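Local coordinates for 52 protein (PDB 2OA5), which is an abundant tegument protein of a gammaherpesvirus, part of the virion layer between capsid and envelope, at the interface of chains A and B. Residues are numbered along the deposited sequence; one frame, centred on the assembly and turned at random. Chains: chain A/B, Hypothetical protein BQLF2.

Contact 1: the interface of chains A and B. Residues chain A 41-43; chain B 80-83.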
loop_
_atom_site.group_PDB
_atom_site.type_symbol
_atom_site.label_atom_id
_atom_site.label_comp_id
_atom_site.label_asym_id
_atom_site.label_seq_id
_atom_site.Cartn_x
_atom_site.Cartn_y
_atom_site.Cartn_z
ATOM N N ASP A 41 -7.676 -13.700 29.450
ATOM C CA ASP A 41 -8.132 -14.199 28.155
ATOM C C ASP A 41 -9.501 -14.858 28.322
ATOM O O ASP A 41 -9.840 -15.325 29.406
ATOM C CB ASP A 41 -7.117 -15.211 27.607
ATOM C CG ASP A 41 -7.167 -15.337 26.086
ATOM O OD1 ASP A 41 -7.889 -14.553 25.427
ATOM O OD2 ASP A 41 -6.463 -16.226 25.552
ATOM N N SER A 42 -10.289 -14.891 27.254
ATOM C CA SER A 42 -11.618 -15.493 27.311
ATOM C C SER A 42 -11.947 -16.283 26.045
ATOM O O SER A 42 -11.521 -15.926 24.944
ATOM C CB SER A 42 -12.665 -14.404 27.551
ATOM O OG SER A 42 -13.815 -14.628 26.763
ATOM N N ILE A 43 -12.702 -17.370 26.212
ATOM C CA ILE A 43 -13.075 -18.214 25.091
ATOM C C ILE A 43 -13.918 -17.416 24.129
ATOM O O ILE A 43 -14.811 -16.669 24.521
ATOM C CB ILE A 43 -13.859 -19.474 25.549
ATOM C CG1 ILE A 43 -12.952 -20.374 26.393
ATOM C CG2 ILE A 43 -14.331 -20.274 24.345
ATOM C CD1 ILE A 43 -11.735 -20.889 25.666
ATOM N N VAL B 80 -9.206 -20.078 19.633
ATOM C CA VAL B 80 -10.399 -20.300 20.447
ATOM C C VAL B 80 -10.574 -19.170 21.453
ATOM O O VAL B 80 -11.615 -19.070 22.100
ATOM C CB VAL B 80 -10.348 -21.635 21.224
ATOM C CG1 VAL B 80 -10.205 -22.790 20.255
ATOM C CG2 VAL B 80 -9.215 -21.612 22.242
ATOM N N THR B 81 -9.551 -18.332 21.597
ATOM C CA THR B 81 -9.626 -17.184 22.499
ATOM C C THR B 81 -9.353 -15.907 21.700
ATOM O O THR B 81 -8.825 -15.953 20.582
ATOM C CB THR B 81 -8.603 -17.267 23.668
ATOM O OG1 THR B 81 -7.270 -17.099 23.172
ATOM C CG2 THR B 81 -8.709 -18.607 24.378
ATOM N N GLU B 82 -9.722 -14.771 22.279
ATOM C CA GLU B 82 -9.524 -13.483 21.635
ATOM C C GLU B 82 -8.026 -13.277 21.423
ATOM O O GLU B 82 -7.573 -13.032 20.304
ATOM C CB GLU B 82 -10.135 -12.389 22.512
ATOM C CG GLU B 82 -11.513 -12.800 23.051
ATOM C CD GLU B 82 -12.474 -11.641 23.232
ATOM O OE1 GLU B 82 -12.178 -10.531 22.737
ATOM O OE2 GLU B 82 -13.538 -11.850 23.858
ATOM N N GLN B 83 -7.261 -13.412 22.499
ATOM C CA GLN B 83 -5.816 -13.264 22.437
ATOM C C GLN B 83 -5.169 -14.144 21.373
ATOM O O GLN B 83 -4.221 -13.717 20.715
ATOM C CB GLN B 83 -5.193 -13.584 23.796
ATOM C CG GLN B 83 -5.339 -12.479 24.827
ATOM C CD GLN B 83 -4.529 -12.763 26.094
ATOM O OE1 GLN B 83 -3.548 -13.496 26.047
ATOM N NE2 GLN B 83 -4.945 -12.162 27.196
HETATM O O HOH W 1 -15.559 -14.228 22.985
#

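Contact 2: the interface of chains A and B. Residues chain A 25, 28, 41; chain B 83.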
loop_
_atom_site.group_PDB
_atom_site.type_symbol
_atom_site.label_atom_id
_atom_site.label_comp_id
_atom_site.label_asym_id
_atom_site.label_seq_id
_atom_site.Cartn_x
_atom_site.Cartn_y
_atom_site.Cartn_z
ATOM N N LYS A 25 -3.918 -6.714 26.134
ATOM C CA LYS A 25 -3.217 -7.912 26.551
ATOM C C LYS A 25 -1.970 -7.575 27.365
ATOM O O LYS A 25 -1.679 -8.228 28.372
ATOM C CB LYS A 25 -2.840 -8.742 25.324
ATOM C CG LYS A 25 -1.536 -9.492 25.470
ATOM C CD LYS A 25 -1.624 -10.888 24.891
ATOM C CE LYS A 25 -0.247 -11.534 24.843
ATOM N NZ LYS A 25 -0.335 -12.995 24.579
ATOM N N LYS A 28 -2.961 -6.495 30.729
ATOM C CA LYS A 28 -3.407 -7.601 31.560
ATOM C C LYS A 28 -2.253 -8.337 32.212
ATOM O O LYS A 28 -2.348 -8.738 33.370
ATOM C CB LYS A 28 -4.269 -8.557 30.742
ATOM C CG LYS A 28 -5.731 -8.160 30.774
ATOM C CD LYS A 28 -6.541 -8.833 29.693
ATOM C CE LYS A 28 -7.995 -8.420 29.804
ATOM N NZ LYS A 28 -8.794 -8.904 28.648
ATOM N N ASP A 41 -7.676 -13.700 29.450
ATOM C CA ASP A 41 -8.132 -14.199 28.155
ATOM C C ASP A 41 -9.501 -14.858 28.322
ATOM O O ASP A 41 -9.840 -15.325 29.406
ATOM C CB ASP A 41 -7.117 -15.211 27.607
ATOM C CG ASP A 41 -7.167 -15.337 26.086
ATOM O OD1 ASP A 41 -7.889 -14.553 25.427
ATOM O OD2 ASP A 41 -6.463 -16.226 25.552
ATOM N N GLN B 83 -7.261 -13.412 22.499
ATOM C CA GLN B 83 -5.816 -13.264 22.437
ATOM C C GLN B 83 -5.169 -14.144 21.373
ATOM O O GLN B 83 -4.221 -13.717 20.715
ATOM C CB GLN B 83 -5.193 -13.584 23.796
ATOM C CG GLN B 83 -5.339 -12.479 24.827
ATOM C CD GLN B 83 -4.529 -12.763 26.094
ATOM O OE1 GLN B 83 -3.548 -13.496 26.047
ATOM N NE2 GLN B 83 -4.945 -12.162 27.196
#

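Contact 3: the interface of chains A and B. Residues chain A 53, 57, 60; chain B 68-69, 72, 92, 94.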
loop_
_atom_site.group_PDB
_atom_site.type_symbol
_atom_site.label_atom_id
_atom_site.label_comp_id
_atom_site.label_asym_id
_atom_site.label_seq_id
_atom_site.Cartn_x
_atom_site.Cartn_y
_atom_site.Cartn_z
ATOM N N ILE A 53 -13.551 -12.242 11.983
ATOM C CA ILE A 53 -13.243 -12.808 10.673
ATOM C C ILE A 53 -13.703 -11.917 9.515
ATOM O O ILE A 53 -12.950 -11.645 8.582
ATOM C CB ILE A 53 -13.901 -14.206 10.512
ATOM C CG1 ILE A 53 -13.198 -15.223 11.422
ATOM C CG2 ILE A 53 -13.883 -14.626 9.049
ATOM C CD1 ILE A 53 -13.789 -16.636 11.357
ATOM N N SER A 57 -11.202 -9.602 7.335
ATOM C CA SER A 57 -11.181 -9.916 5.920
ATOM C C SER A 57 -11.463 -8.670 5.097
ATOM O O SER A 57 -10.850 -8.454 4.049
ATOM C CB SER A 57 -12.204 -11.005 5.609
ATOM O OG SER A 57 -11.858 -12.201 6.283
ATOM N N LEU A 60 -8.314 -6.525 5.025
ATOM C CA LEU A 60 -7.364 -7.149 4.094
ATOM C C LEU A 60 -7.862 -6.933 2.671
ATOM O O LEU A 60 -7.094 -6.566 1.791
ATOM C CB LEU A 60 -7.228 -8.650 4.363
ATOM C CG LEU A 60 -6.492 -8.972 5.667
ATOM C CD1 LEU A 60 -6.546 -10.461 5.969
ATOM C CD2 LEU A 60 -5.043 -8.473 5.588
ATOM N N ILE B 68 -9.683 -14.086 0.105
ATOM C CA ILE B 68 -9.070 -13.642 1.349
ATOM C C ILE B 68 -9.875 -14.099 2.568
ATOM O O ILE B 68 -9.320 -14.614 3.534
ATOM C CB ILE B 68 -8.930 -12.102 1.359
ATOM C CG1 ILE B 68 -7.727 -11.702 0.499
ATOM C CG2 ILE B 68 -8.786 -11.590 2.784
ATOM C CD1 ILE B 68 -7.774 -10.282 -0.018
ATOM N N GLU B 69 -11.183 -13.903 2.510
ATOM C CA GLU B 69 -12.056 -14.299 3.601
ATOM C C GLU B 69 -11.903 -15.788 3.894
ATOM O O GLU B 69 -11.836 -16.212 5.052
ATOM C CB GLU B 69 -13.502 -14.014 3.220
ATOM C CG GLU B 69 -14.474 -14.081 4.373
ATOM C CD GLU B 69 -15.897 -13.893 3.913
ATOM O OE1 GLU B 69 -16.121 -13.073 2.994
ATOM O OE2 GLU B 69 -16.794 -14.555 4.466
ATOM N N VAL B 72 -8.779 -16.460 5.750
ATOM C CA VAL B 72 -8.855 -15.923 7.098
ATOM C C VAL B 72 -9.703 -16.909 7.900
ATOM O O VAL B 72 -9.356 -17.262 9.022
ATOM C CB VAL B 72 -9.503 -14.506 7.111
ATOM C CG1 VAL B 72 -9.708 -14.025 8.554
ATOM C CG2 VAL B 72 -8.606 -13.526 6.349
ATOM N N LEU B 92 -0.428 -12.429 10.213
ATOM C CA LEU B 92 -0.997 -13.005 9.004
ATOM C C LEU B 92 -0.575 -12.329 7.703
ATOM O O LEU B 92 -0.588 -11.097 7.579
ATOM C CB LEU B 92 -2.532 -13.009 9.090
ATOM C CG LEU B 92 -3.212 -13.630 7.864
ATOM C CD1 LEU B 92 -2.973 -15.130 7.913
ATOM C CD2 LEU B 92 -4.700 -13.345 7.838
ATOM N N LEU B 94 -1.177 -13.212 3.490
ATOM C CA LEU B 94 -1.813 -14.096 2.533
ATOM C C LEU B 94 -1.369 -13.736 1.147
ATOM O O LEU B 94 -0.962 -12.605 0.886
ATOM C CB LEU B 94 -3.331 -13.930 2.556
ATOM C CG LEU B 94 -4.176 -13.994 3.822
ATOM C CD1 LEU B 94 -5.637 -13.825 3.425
ATOM C CD2 LEU B 94 -3.971 -15.316 4.540
#

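Contact 1: the interface of chains A and B
The carboxylate of A:Asp41 holds the start of helix 82-90 of chain B, much as a helix cap supplied by the partner would, between two copies of this BLRF2-family protein. Its OD2 accepts the hydroxyl OG1 of B:Thr81 at 2.7 Å, and its OD1 accepts the backbone N of B:Gln83 at 3.2 Å. Both donors approach on the syn side, somewhat out of the carboxylate plane. With CG of A:Asp41 anti to its own N (chi1 -156°), the acid reaches across to the helix end, whose dipole would favour a negative charge. A weak bond from B:Glu82 N to A:Ser42 O adds to the backbone contact, and A:Ile43 pairs with B:Thr81 in an antiparallel beta bridge.

Among the van der Waals contacts, the side-chain amide of B:Gln83 stacks on the carboxylate with the planes 15° apart. B:Thr81 crosses A:Asp41 at about a right angle, and its methyl CG2 lies 4.0 Å from A:Ile43 CD1.

Water 1 provides a further polar link, 3.0 Å from the carbonyl O of A:Ile43 and 3.2 Å from the carboxylate OE2 of B:Glu82.

Contact 2: the interface of chains A and B
B:Gln83, at the start of helix 82-90, buries most surface here, 104 Å², and its side chain lies between A:Lys25 of helix 10-29 and A:Asp41 of the loop that follows that helix. The amide is sandwiched: the A:Asp41 carboxylate, with 33 Å² of that residue hidden, backs one face, while the aliphatic part of A:Lys25 passes over the opposite face. CG of B:Gln83 is anti to its carbonyl carbon (chi1 -77°) and the chain is extended beyond it, which carries the flat amide away from its own helix and between the two chain A segments.

A:Lys25, with 46 Å² hidden, crosses the glutamine at about a right angle. The methylene A:Lys25 CD sits 3.7 Å from B:Gln83 CD, the amide carbon. The same A:Lys25 CD is 3.4 Å from the amide oxygen B:Gln83 OE1. The lysine chain is bent at chi2 (139°), and its ammonium NZ lies 3.6 Å from B:Gln83 OE1, a proximity and not a hydrogen bond, though the positive charge may favour the carbonyl end of the amide.

A:Lys28, one helical turn on from A:Lys25, is a peripheral neighbour beyond the nitrogen end of the amide, where its methylene CD stands 4.5 Å from B:Gln83 NE2.

Contact 3: the interface of chains A and B
A:Ser57 and A:Leu60 pack against B:Glu69, B:Val72 and B:Ile68 where the long helices 46-76 of the two chains run roughly antiparallel, helix against helix. The close part is centred on the small serine. Its hydroxyl OG lies 3.4 Å from B:Val72 CB and equally near the CA of B:Glu69, so the hydroxyl rests against the backbone of the partner helix. With OG turned beside the backbone N (chi1 -63°), the hydroxyl hydrogen bonds back to the carbonyl O of A:Ile53 one turn earlier, at 2.6 Å and tilted 28° from the carbonyl plane. This bond satisfies the polar group while it faces the valine.

Next to it, A:Leu60 meets chain B with two parts of its side chain: CB is 3.7 Å from the branch methyl CG2 of B:Ile68, and CD1 lies over B:Val72 CG2 in an oblique crossing.

Packing is looser toward the sheet side. A:Leu60 CD1 stands 3.9 Å from B:Leu92 CD2 and 4.3 Å from B:Leu94 CD1, and these two leucines each lose little surface to chain A. The site sets the first half of helix 46-76 of chain A against the last third of its chain B counterpart, beside the start of strand 93-99.

Contacts 1 and 2 adjoin, with their C-alpha centres about 8 Å apart, and share A:Asp41 and B:Gln83. B:Gln83 links the start of helix 82-90 to the loop residue A:Asp41 and, through A:Lys25, to helix 10-29. Contact 3 lies about 19 Å from contact 1 and about 22 Å from contact 2, and uses helix 46-76 of both chains. The polar contacts 1 and 2 and the largely apolar helix packing of contact 3 are therefore separate. Two-fold symmetry repeats each contact with the chains exchanged, consistent with a dimer as a building block of the deposited four-chain assembly.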